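Local coordinates for protein beta-galactosidase (Bacillus circulans, PDB 4MAD) that probably hydrolyses terminal non-reducing beta-D-galactose residues in beta-D-galactosides, as a glycoside hydrolase of family 35, at residues A[99-104]-A[161-166]; A[113-118]-A[459-464]; A[254-259]-A[308-313]. All coordinates share one frame; numbering follows the deposited sequence.

Interaction 1 (A[99-104]-A[161-166])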
loop_
_atom_site.group_PDB
_atom_site.type_symbol
_atom_site.label_atom_id
_atom_site.label_comp_id
_atom_site.label_asym_id
_atom_site.label_seq_id
_atom_site.Cartn_x
_atom_site.Cartn_y
_atom_site.Cartn_z
ATOM N N LEU A 99 -10.726 -17.720 14.045
ATOM C CA LEU A 99 -11.119 -17.481 12.671
ATOM C C LEU A 99 -10.430 -18.449 11.723
ATOM O O LEU A 99 -9.295 -18.725 11.864
ATOM C CB LEU A 99 -10.786 -16.064 12.231
ATOM C CG LEU A 99 -11.449 -14.958 13.015
ATOM C CD1 LEU A 99 -10.703 -13.670 12.969
ATOM C CD2 LEU A 99 -12.767 -14.766 12.495
ATOM N N HIS A 100 -11.156 -18.907 10.735
ATOM C CA HIS A 100 -10.509 -19.527 9.609
ATOM C C HIS A 100 -9.715 -18.462 8.878
ATOM O O HIS A 100 -9.963 -17.316 9.016
ATOM C CB HIS A 100 -11.492 -20.116 8.639
ATOM C CG HIS A 100 -12.408 -21.096 9.244
ATOM N ND1 HIS A 100 -11.958 -22.197 9.917
ATOM C CD2 HIS A 100 -13.754 -21.126 9.317
ATOM C CE1 HIS A 100 -12.985 -22.873 10.375
ATOM N NE2 HIS A 100 -14.090 -22.247 10.026
ATOM N N VAL A 101 -8.749 -18.908 8.116
ATOM C CA VAL A 101 -7.919 -17.996 7.325
ATOM C C VAL A 101 -7.844 -18.301 5.807
ATOM O O VAL A 101 -7.629 -19.379 5.420
ATOM C CB VAL A 101 -6.509 -17.963 7.878
ATOM C CG1 VAL A 101 -5.612 -17.110 7.024
ATOM C CG2 VAL A 101 -6.520 -17.460 9.273
ATOM N N ILE A 102 -8.008 -17.281 4.983
ATOM C CA ILE A 102 -7.787 -17.373 3.560
ATOM C C ILE A 102 -6.557 -16.520 3.284
ATOM O O ILE A 102 -6.463 -15.464 3.784
ATOM C CB ILE A 102 -8.958 -16.828 2.772
ATOM C CG1 ILE A 102 -10.187 -17.723 2.937
ATOM C CG2 ILE A 102 -8.638 -16.746 1.334
ATOM C CD1 ILE A 102 -11.419 -17.199 2.341
ATOM N N VAL A 103 -5.620 -17.053 2.529
ATOM C CA VAL A 103 -4.397 -16.358 2.194
ATOM C C VAL A 103 -4.412 -16.132 0.687
ATOM O O VAL A 103 -4.721 -17.008 -0.037
ATOM C CB VAL A 103 -3.190 -17.164 2.545
ATOM C CG1 VAL A 103 -1.966 -16.455 2.171
ATOM C CG2 VAL A 103 -3.147 -17.411 3.946
ATOM N N ARG A 104 -3.992 -15.010 0.296
ATOM C CA ARG A 104 -4.070 -14.629 -1.070
ATOM C C ARG A 104 -2.644 -14.230 -1.512
ATOM O O ARG A 104 -2.241 -13.144 -1.327
ATOM C CB ARG A 104 -5.056 -13.477 -1.278
ATOM C CG ARG A 104 -6.500 -13.832 -0.966
ATOM C CD ARG A 104 -7.466 -12.664 -1.080
ATOM N NE ARG A 104 -7.552 -12.155 -2.446
ATOM C CZ ARG A 104 -8.232 -11.073 -2.796
ATOM N NH1 ARG A 104 -8.888 -10.373 -1.879
ATOM N NH2 ARG A 104 -8.256 -10.683 -4.065
ATOM N N GLY A 161 -3.504 -26.316 10.869
ATOM C CA GLY A 161 -3.535 -24.874 10.966
ATOM C C GLY A 161 -4.829 -24.309 10.419
ATOM O O GLY A 161 -5.619 -25.045 9.948
ATOM N N PRO A 162 -4.988 -22.999 10.465
ATOM C CA PRO A 162 -6.233 -22.342 10.117
ATOM C C PRO A 162 -6.431 -21.974 8.663
ATOM O O PRO A 162 -7.463 -21.506 8.314
ATOM C CB PRO A 162 -6.147 -21.065 10.925
ATOM C CG PRO A 162 -4.789 -20.767 10.982
ATOM C CD PRO A 162 -4.040 -22.034 10.993
ATOM N N ILE A 163 -5.425 -22.184 7.858
ATOM C CA ILE A 163 -5.521 -21.772 6.475
ATOM C C ILE A 163 -6.237 -22.796 5.625
ATOM O O ILE A 163 -5.683 -23.798 5.277
ATOM C CB ILE A 163 -4.137 -21.616 5.826
ATOM C CG1 ILE A 163 -3.285 -20.566 6.501
ATOM C CG2 ILE A 163 -4.287 -21.293 4.419
ATOM C CD1 ILE A 163 -1.949 -20.461 5.962
ATOM N N ILE A 164 -7.462 -22.489 5.284
ATOM C CA ILE A 164 -8.312 -23.346 4.478
ATOM C C ILE A 164 -8.360 -23.137 2.944
ATOM O O ILE A 164 -8.739 -23.995 2.221
ATOM C CB ILE A 164 -9.748 -23.314 5.040
ATOM C CG1 ILE A 164 -10.283 -21.925 4.995
ATOM C CG2 ILE A 164 -9.756 -23.740 6.433
ATOM C CD1 ILE A 164 -11.658 -21.836 5.269
ATOM N N ALA A 165 -7.983 -21.963 2.492
ATOM C CA ALA A 165 -7.961 -21.686 1.081
ATOM C C ALA A 165 -6.917 -20.665 0.662
ATOM O O ALA A 165 -6.513 -19.855 1.389
ATOM C CB ALA A 165 -9.259 -21.282 0.622
ATOM N N LEU A 166 -6.524 -20.772 -0.568
ATOM C CA LEU A 166 -5.614 -19.821 -1.119
ATOM C C LEU A 166 -5.970 -19.377 -2.536
ATOM O O LEU A 166 -6.426 -20.161 -3.308
ATOM C CB LEU A 166 -4.236 -20.415 -1.113
ATOM C CG LEU A 166 -3.651 -20.859 0.201
ATOM C CD1 LEU A 166 -3.813 -22.323 0.326
ATOM C CD2 LEU A 166 -2.219 -20.506 0.276
HETATM O O HOH W 1 -9.468 -23.129 9.902
#

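Interaction 2 (A[113-118]-A[459-464])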
loop_
_atom_site.group_PDB
_atom_site.type_symbol
_atom_site.label_atom_id
_atom_site.label_comp_id
_atom_site.label_asym_id
_atom_site.label_seq_id
_atom_site.Cartn_x
_atom_site.Cartn_y
_atom_site.Cartn_z
ATOM N N TRP A 113 -1.363 -0.906 -3.079
ATOM C CA TRP A 113 -0.100 -1.043 -2.370
ATOM C C TRP A 113 1.060 -0.918 -3.352
ATOM O O TRP A 113 0.946 -1.347 -4.442
ATOM C CB TRP A 113 -0.042 -2.434 -1.721
ATOM C CG TRP A 113 1.090 -2.748 -0.858
ATOM C CD1 TRP A 113 2.141 -3.551 -1.160
ATOM C CD2 TRP A 113 1.282 -2.358 0.490
ATOM N NE1 TRP A 113 2.981 -3.644 -0.135
ATOM C CE2 TRP A 113 2.504 -2.898 0.898
ATOM C CE3 TRP A 113 0.591 -1.548 1.374
ATOM C CZ2 TRP A 113 3.001 -2.700 2.162
ATOM C CZ3 TRP A 113 1.117 -1.343 2.603
ATOM C CH2 TRP A 113 2.284 -1.930 2.998
ATOM N N GLU A 114 2.197 -0.431 -2.895
ATOM C CA GLU A 114 3.265 -0.068 -3.800
ATOM C C GLU A 114 3.540 -1.215 -4.777
ATOM O O GLU A 114 3.775 -2.294 -4.377
ATOM C CB GLU A 114 4.539 0.196 -2.987
ATOM C CG GLU A 114 5.243 1.487 -3.243
ATOM C CD GLU A 114 6.229 1.441 -4.381
ATOM O OE1 GLU A 114 6.513 2.494 -4.929
ATOM O OE2 GLU A 114 6.671 0.359 -4.678
ATOM N N PHE A 115 3.447 -0.904 -6.056
ATOM C CA PHE A 115 3.867 -1.793 -7.149
ATOM C C PHE A 115 3.045 -3.082 -7.125
ATOM O O PHE A 115 3.426 -4.091 -7.598
ATOM C CB PHE A 115 5.379 -2.065 -7.097
ATOM C CG PHE A 115 6.023 -2.552 -8.428
ATOM C CD1 PHE A 115 5.332 -2.624 -9.579
ATOM C CD2 PHE A 115 7.378 -2.866 -8.490
ATOM C CE1 PHE A 115 5.964 -3.039 -10.756
ATOM C CE2 PHE A 115 7.973 -3.306 -9.643
ATOM C CZ PHE A 115 7.291 -3.393 -10.745
ATOM N N GLY A 116 1.895 -2.960 -6.522
ATOM C CA GLY A 116 1.030 -4.081 -6.387
ATOM C C GLY A 116 1.692 -5.240 -5.630
ATOM O O GLY A 116 1.339 -6.329 -5.840
ATOM N N GLY A 117 2.595 -4.945 -4.723
ATOM C CA GLY A 117 3.281 -5.947 -3.932
ATOM C C GLY A 117 4.558 -6.468 -4.564
ATOM O O GLY A 117 5.306 -7.189 -3.964
ATOM N N PHE A 118 4.800 -6.086 -5.784
ATOM C CA PHE A 118 6.047 -6.500 -6.437
ATOM C C PHE A 118 7.221 -5.733 -5.821
ATOM O O PHE A 118 7.119 -4.619 -5.623
ATOM C CB PHE A 118 6.022 -6.187 -7.932
ATOM C CG PHE A 118 5.302 -7.182 -8.788
ATOM C CD1 PHE A 118 5.244 -8.507 -8.485
ATOM C CD2 PHE A 118 4.740 -6.776 -9.957
ATOM C CE1 PHE A 118 4.625 -9.380 -9.305
ATOM C CE2 PHE A 118 4.122 -7.668 -10.760
ATOM C CZ PHE A 118 4.071 -8.966 -10.418
ATOM N N MET A 459 6.195 8.851 -5.693
ATOM C CA MET A 459 4.939 9.048 -4.993
ATOM C C MET A 459 4.108 7.769 -4.827
ATOM O O MET A 459 3.016 7.811 -4.380
ATOM C CB MET A 459 4.130 10.131 -5.684
ATOM C CG MET A 459 4.787 11.464 -5.725
ATOM S SD MET A 459 3.827 12.711 -6.580
ATOM C CE MET A 459 2.620 13.025 -5.403
ATOM N N GLY A 460 4.708 6.676 -5.255
ATOM C CA GLY A 460 4.147 5.354 -5.266
ATOM C C GLY A 460 3.945 4.635 -6.582
ATOM O O GLY A 460 3.399 5.193 -7.469
ATOM N N ARG A 461 4.440 3.411 -6.649
ATOM C CA ARG A 461 4.372 2.646 -7.862
ATOM C C ARG A 461 2.965 2.156 -8.131
ATOM O O ARG A 461 2.350 1.643 -7.284
ATOM C CB ARG A 461 5.361 1.476 -7.890
ATOM C CG ARG A 461 6.814 1.856 -7.960
ATOM C CD ARG A 461 7.789 0.753 -8.355
ATOM N NE ARG A 461 9.148 1.260 -8.335
ATOM C CZ ARG A 461 9.787 1.515 -7.227
ATOM N NH1 ARG A 461 9.214 1.245 -6.075
ATOM N NH2 ARG A 461 10.986 1.997 -7.259
ATOM N N ILE A 462 2.538 2.333 -9.361
ATOM C CA ILE A 462 1.264 1.928 -9.865
ATOM C C ILE A 462 1.037 0.445 -9.604
ATOM O O ILE A 462 1.893 -0.335 -9.703
ATOM C CB ILE A 462 1.159 2.198 -11.378
ATOM C CG1 ILE A 462 1.000 3.683 -11.597
ATOM C CG2 ILE A 462 -0.015 1.502 -11.985
ATOM C CD1 ILE A 462 1.348 4.144 -12.933
ATOM N N ASN A 463 -0.167 0.155 -9.183
ATOM C CA ASN A 463 -0.541 -1.179 -8.759
ATOM C C ASN A 463 -1.652 -1.868 -9.539
ATOM O O ASN A 463 -2.055 -2.870 -9.169
ATOM C CB ASN A 463 -0.902 -1.203 -7.271
ATOM C CG ASN A 463 -2.172 -0.426 -6.943
ATOM O OD1 ASN A 463 -3.307 -0.937 -7.044
ATOM N ND2 ASN A 463 -1.975 0.789 -6.534
ATOM N N TYR A 464 -2.127 -1.241 -10.591
ATOM C CA TYR A 464 -3.179 -1.764 -11.387
ATOM C C TYR A 464 -3.102 -1.140 -12.772
ATOM O O TYR A 464 -2.830 0.003 -12.882
ATOM C CB TYR A 464 -4.549 -1.412 -10.780
ATOM C CG TYR A 464 -5.715 -1.931 -11.547
ATOM C CD1 TYR A 464 -6.194 -3.211 -11.341
ATOM C CD2 TYR A 464 -6.356 -1.146 -12.489
ATOM C CE1 TYR A 464 -7.230 -3.700 -12.063
ATOM C CE2 TYR A 464 -7.409 -1.628 -13.199
ATOM C CZ TYR A 464 -7.855 -2.891 -12.975
ATOM O OH TYR A 464 -8.898 -3.357 -13.671
#

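Interaction 3 (A[254-259]-A[308-313])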
loop_
_atom_site.group_PDB
_atom_site.type_symbol
_atom_site.label_atom_id
_atom_site.label_comp_id
_atom_site.label_asym_id
_atom_site.label_seq_id
_atom_site.Cartn_x
_atom_site.Cartn_y
_atom_site.Cartn_z
ATOM N N ASP A 254 -8.978 6.374 -1.410
ATOM C CA ASP A 254 -8.792 7.737 -1.849
ATOM C C ASP A 254 -7.425 7.957 -2.510
ATOM O O ASP A 254 -6.460 7.415 -2.105
ATOM C CB ASP A 254 -8.832 8.685 -0.670
ATOM C CG ASP A 254 -10.156 8.723 0.024
ATOM O OD1 ASP A 254 -11.133 8.356 -0.566
ATOM O OD2 ASP A 254 -10.177 9.153 1.165
ATOM N N HIS A 255 -7.431 8.809 -3.529
ATOM C CA HIS A 255 -6.225 9.405 -4.080
ATOM C C HIS A 255 -6.057 10.856 -3.587
ATOM O O HIS A 255 -7.007 11.520 -3.335
ATOM C CB HIS A 255 -6.270 9.468 -5.606
ATOM C CG HIS A 255 -6.580 8.176 -6.307
ATOM N ND1 HIS A 255 -5.770 7.075 -6.241
ATOM C CD2 HIS A 255 -7.569 7.846 -7.150
ATOM C CE1 HIS A 255 -6.251 6.121 -6.997
ATOM N NE2 HIS A 255 -7.326 6.574 -7.587
ATOM N N TRP A 256 -4.840 11.357 -3.543
ATOM C CA TRP A 256 -4.665 12.721 -3.122
ATOM C C TRP A 256 -5.447 13.646 -4.071
ATOM O O TRP A 256 -5.454 13.458 -5.212
ATOM C CB TRP A 256 -3.177 13.114 -3.078
ATOM C CG TRP A 256 -2.420 12.411 -2.031
ATOM C CD1 TRP A 256 -1.530 11.435 -2.194
ATOM C CD2 TRP A 256 -2.485 12.655 -0.627
ATOM N NE1 TRP A 256 -1.023 11.038 -1.002
ATOM C CE2 TRP A 256 -1.598 11.774 -0.011
ATOM C CE3 TRP A 256 -3.192 13.545 0.165
ATOM C CZ2 TRP A 256 -1.418 11.752 1.363
ATOM C CZ3 TRP A 256 -3.024 13.498 1.509
ATOM C CH2 TRP A 256 -2.153 12.607 2.099
ATOM N N GLY A 257 -6.138 14.609 -3.509
ATOM C CA GLY A 257 -6.935 15.538 -4.259
ATOM C C GLY A 257 -8.405 15.197 -4.459
ATOM O O GLY A 257 -9.161 16.020 -4.882
ATOM N N GLU A 258 -8.764 13.967 -4.129
ATOM C CA GLU A 258 -10.148 13.495 -4.165
ATOM C C GLU A 258 -10.951 13.846 -2.937
ATOM O O GLU A 258 -10.397 14.132 -1.960
ATOM C CB GLU A 258 -10.187 12.016 -4.413
ATOM C CG GLU A 258 -9.807 11.673 -5.781
ATOM C CD GLU A 258 -9.641 10.209 -6.044
ATOM O OE1 GLU A 258 -9.788 9.391 -5.140
ATOM O OE2 GLU A 258 -9.336 9.909 -7.173
ATOM N N GLU A 259 -12.269 13.820 -3.048
ATOM C CA GLU A 259 -13.167 13.811 -1.932
ATOM C C GLU A 259 -13.086 12.430 -1.277
ATOM O O GLU A 259 -12.900 11.468 -1.961
ATOM C CB GLU A 259 -14.587 14.118 -2.375
ATOM C CG GLU A 259 -15.595 13.811 -1.323
ATOM C CD GLU A 259 -17.030 14.227 -1.662
ATOM O OE1 GLU A 259 -17.355 14.209 -2.832
ATOM O OE2 GLU A 259 -17.763 14.525 -0.727
ATOM N N PRO A 308 -1.984 9.009 -7.066
ATOM C CA PRO A 308 -1.349 8.362 -5.942
ATOM C C PRO A 308 -2.381 8.146 -4.850
ATOM O O PRO A 308 -3.152 9.018 -4.589
ATOM C CB PRO A 308 -0.281 9.366 -5.533
ATOM C CG PRO A 308 -0.766 10.609 -6.024
ATOM C CD PRO A 308 -1.482 10.356 -7.253
ATOM N N THR A 309 -2.390 6.968 -4.271
ATOM C CA THR A 309 -3.273 6.647 -3.186
ATOM C C THR A 309 -2.739 7.269 -1.894
ATOM O O THR A 309 -1.575 7.389 -1.753
ATOM C CB THR A 309 -3.407 5.125 -3.063
ATOM O OG1 THR A 309 -4.114 4.614 -4.190
ATOM C CG2 THR A 309 -4.133 4.740 -1.782
ATOM N N ILE A 310 -3.627 7.670 -1.004
ATOM C CA ILE A 310 -3.257 8.376 0.190
ATOM C C ILE A 310 -2.684 7.454 1.273
ATOM O O ILE A 310 -2.699 6.293 1.158
ATOM C CB ILE A 310 -4.438 9.166 0.816
ATOM C CG1 ILE A 310 -5.541 8.250 1.288
ATOM C CG2 ILE A 310 -5.012 10.192 -0.176
ATOM C CD1 ILE A 310 -6.621 9.002 2.030
ATOM N N THR A 311 -2.186 8.051 2.335
ATOM C CA THR A 311 -1.656 7.284 3.440
ATOM C C THR A 311 -2.685 6.410 4.198
ATOM O O THR A 311 -2.466 5.269 4.396
ATOM C CB THR A 311 -0.998 8.218 4.476
ATOM O OG1 THR A 311 0.014 8.937 3.852
ATOM C CG2 THR A 311 -0.443 7.387 5.633
ATOM N N SER A 312 -3.783 7.002 4.606
ATOM C CA SER A 312 -4.827 6.292 5.272
ATOM C C SER A 312 -5.421 5.244 4.355
ATOM O O SER A 312 -5.680 5.505 3.237
ATOM C CB SER A 312 -5.988 7.212 5.684
ATOM O OG SER A 312 -7.105 6.518 6.164
ATOM N N TYR A 313 -5.658 4.068 4.894
ATOM C CA TYR A 313 -6.435 3.023 4.246
ATOM C C TYR A 313 -7.697 2.682 5.017
ATOM O O TYR A 313 -8.090 1.586 5.027
ATOM C CB TYR A 313 -5.618 1.801 3.957
ATOM C CG TYR A 313 -6.029 0.972 2.773
ATOM C CD1 TYR A 313 -6.144 1.497 1.503
ATOM C CD2 TYR A 313 -6.241 -0.358 2.915
ATOM C CE1 TYR A 313 -6.503 0.717 0.456
ATOM C CE2 TYR A 313 -6.586 -1.122 1.868
ATOM C CZ TYR A 313 -6.717 -0.603 0.626
ATOM O OH TYR A 313 -7.013 -1.445 -0.394
HETATM O O HOH W 2 -7.794 5.348 1.132
HETATM O O HOH W 3 0.485 8.744 -0.607
#

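Interaction 1 (A[99-104]-A[161-166])
Val103 CG2 rests 3.8 Å from Ile163 CD1 on the tightly packed face of two parallel strands, 100-104 and 163-167. On the same face Val101 CG1 slants toward Ile163 CG1, and Leu166 CD2 comes against Val103 CB. Branched aliphatic side chains suit this place because valine and isoleucine favour an extended backbone and hold their methyls close to the sheet. Beneath them, Val101 N donates to Pro162 O (2.9 Å) and Val101 O accepts Ile164 N (3.1 Å). The next bond, Val103 N to Ala165 O, spans 3.2 Å and is nearly straight at 168°. Between the bridges Val101 with Ile163 and Val103 with Leu166, strand 163-167 has one residue more than its neighbour, a beta bulge, and the buried Ala165 N has no partner in the model. The other end is looser and wetter. Ile164, its CG1 between the backbone N and the carbonyl carbon (chi1 60°), reaches His100 CB with CD1 at 3.8 Å, and the partly exposed imidazole meets a water in its plane, 2.7 Å from ND1, which also donates to Pro162 O. In the (beta/alpha)8 barrel, helix 87-97 packs on Val101 and Ile163 through Ala94 and Ile91, while Ile102 and Ala165 face inward onto Phe199 of strand 197-202.

Interaction 2 (A[113-118]-A[459-464])
Arg461 lies across Glu114 and Phe115, and its side chain meets one or the other at nearly every step. CB packs 3.6 Å from Phe115 CB. CG passes close to Glu114 OE1, and CD settles 3.6 Å from Phe115 CD2, the ring and guanidinium planes being 39° apart. The chain is extended from CG to NE, which carries NH1 to Glu114 OE2 for a salt bridge of 3.0 Å. There the carboxylate oxygen lies in the guanidinium plane and is met on its syn side, although the two flat groups stand 81° apart. At the tip, NH2 has its own salt bridge with Glu387 and a bond to Ala392 O, so this buried cation is shared between two acids. Glutamate suits position 114 because its second oxygen serves the backbone: OE1 takes Arg461 N at 2.8 Å, from above the carboxylate plane. Phe115 N returns a bond to Arg461 O, 3.0 Å long. Farther along, Asn463 CB sits 3.4 Å from Gly116 N; at that glycine, positive phi and the nearness of Asn463 O both disfavour a side chain. The contact joins the loop after barrel strand 100-104 to the loop between strands 449-457 and 473-480 of the first all-beta domain, bringing the Asn463 side chain to about 9 Å from that of Glu171, the predicted proton donor. Strand 306-308 flanks it through Tyr306, which bonds Gly460 O, strand 299-301 through Ala299, which pairs with Asn463, and helix 69-72 through Asn70, which holds Trp113 NE1.

Interaction 3 (A[254-259]-A[308-313])
Two backbone hydrogen bonds tie Asp254 and Trp256 to the other loop, on either side of a single bridge between His255 and Thr309: Ile310 N to Asp254 O and Trp256 N to Pro308 O, both 3.1 Å. Apolar packing centres on Ile310. Its CG2 makes a CH-pi contact over the indole face of Trp256, 3.8 Å from the five-membered ring centroid and 19° off the normal. With CG1 set between the backbone N and carbonyl carbon (chi1 64°), CD1 instead reaches Asp254 CB at 3.5 Å. Pro308 CG approaches the indole edge, 4.0 Å from Trp256 CD1. Water-mediated bonds come third: one water accepts from Trp256 NE1 (2.8 Å) and donates to Thr309 O (2.7 Å), and another links Asp254 N to Ser312 O. An alanine in place of Trp256 would probably uncover Ile310 CG2 and leave the first water without its indole donor. Gly257 fits the type II turn from His255 to Glu258 because that corner has positive phi. The loops follow barrel strand 244-249 and strand 306-308 and lie against strand 545-551, whose Arg549 O takes Thr311 OG1, and the loop from it to strand 558-561, where Gly554 bonds Gly257 through the backbone and Pro555 packs on Asp254.

In the fold
All three contacts are largely buried, but they sit at different levels of the fold. Interaction 1 belongs to the barrel wall, joining neighbouring strands by a backbone ladder and aliphatic packing. Interactions 2 and 3 join loops: interaction 2 ties the barrel to the first all-beta domain and relies on a buried salt bridge, whereas interaction 3 has both segments within the family 35 region, facing strand 545-551 and the loop after it, and mixes an aromatic face with waters. Strand 100-104 of interaction 1 runs on toward loop 113-118 of interaction 2. Interactions 2 and 3 touch where Met459 O packs 3.8 Å from Pro308 CB; interaction 1 stands apart, its nearest atoms about 9 Å from either.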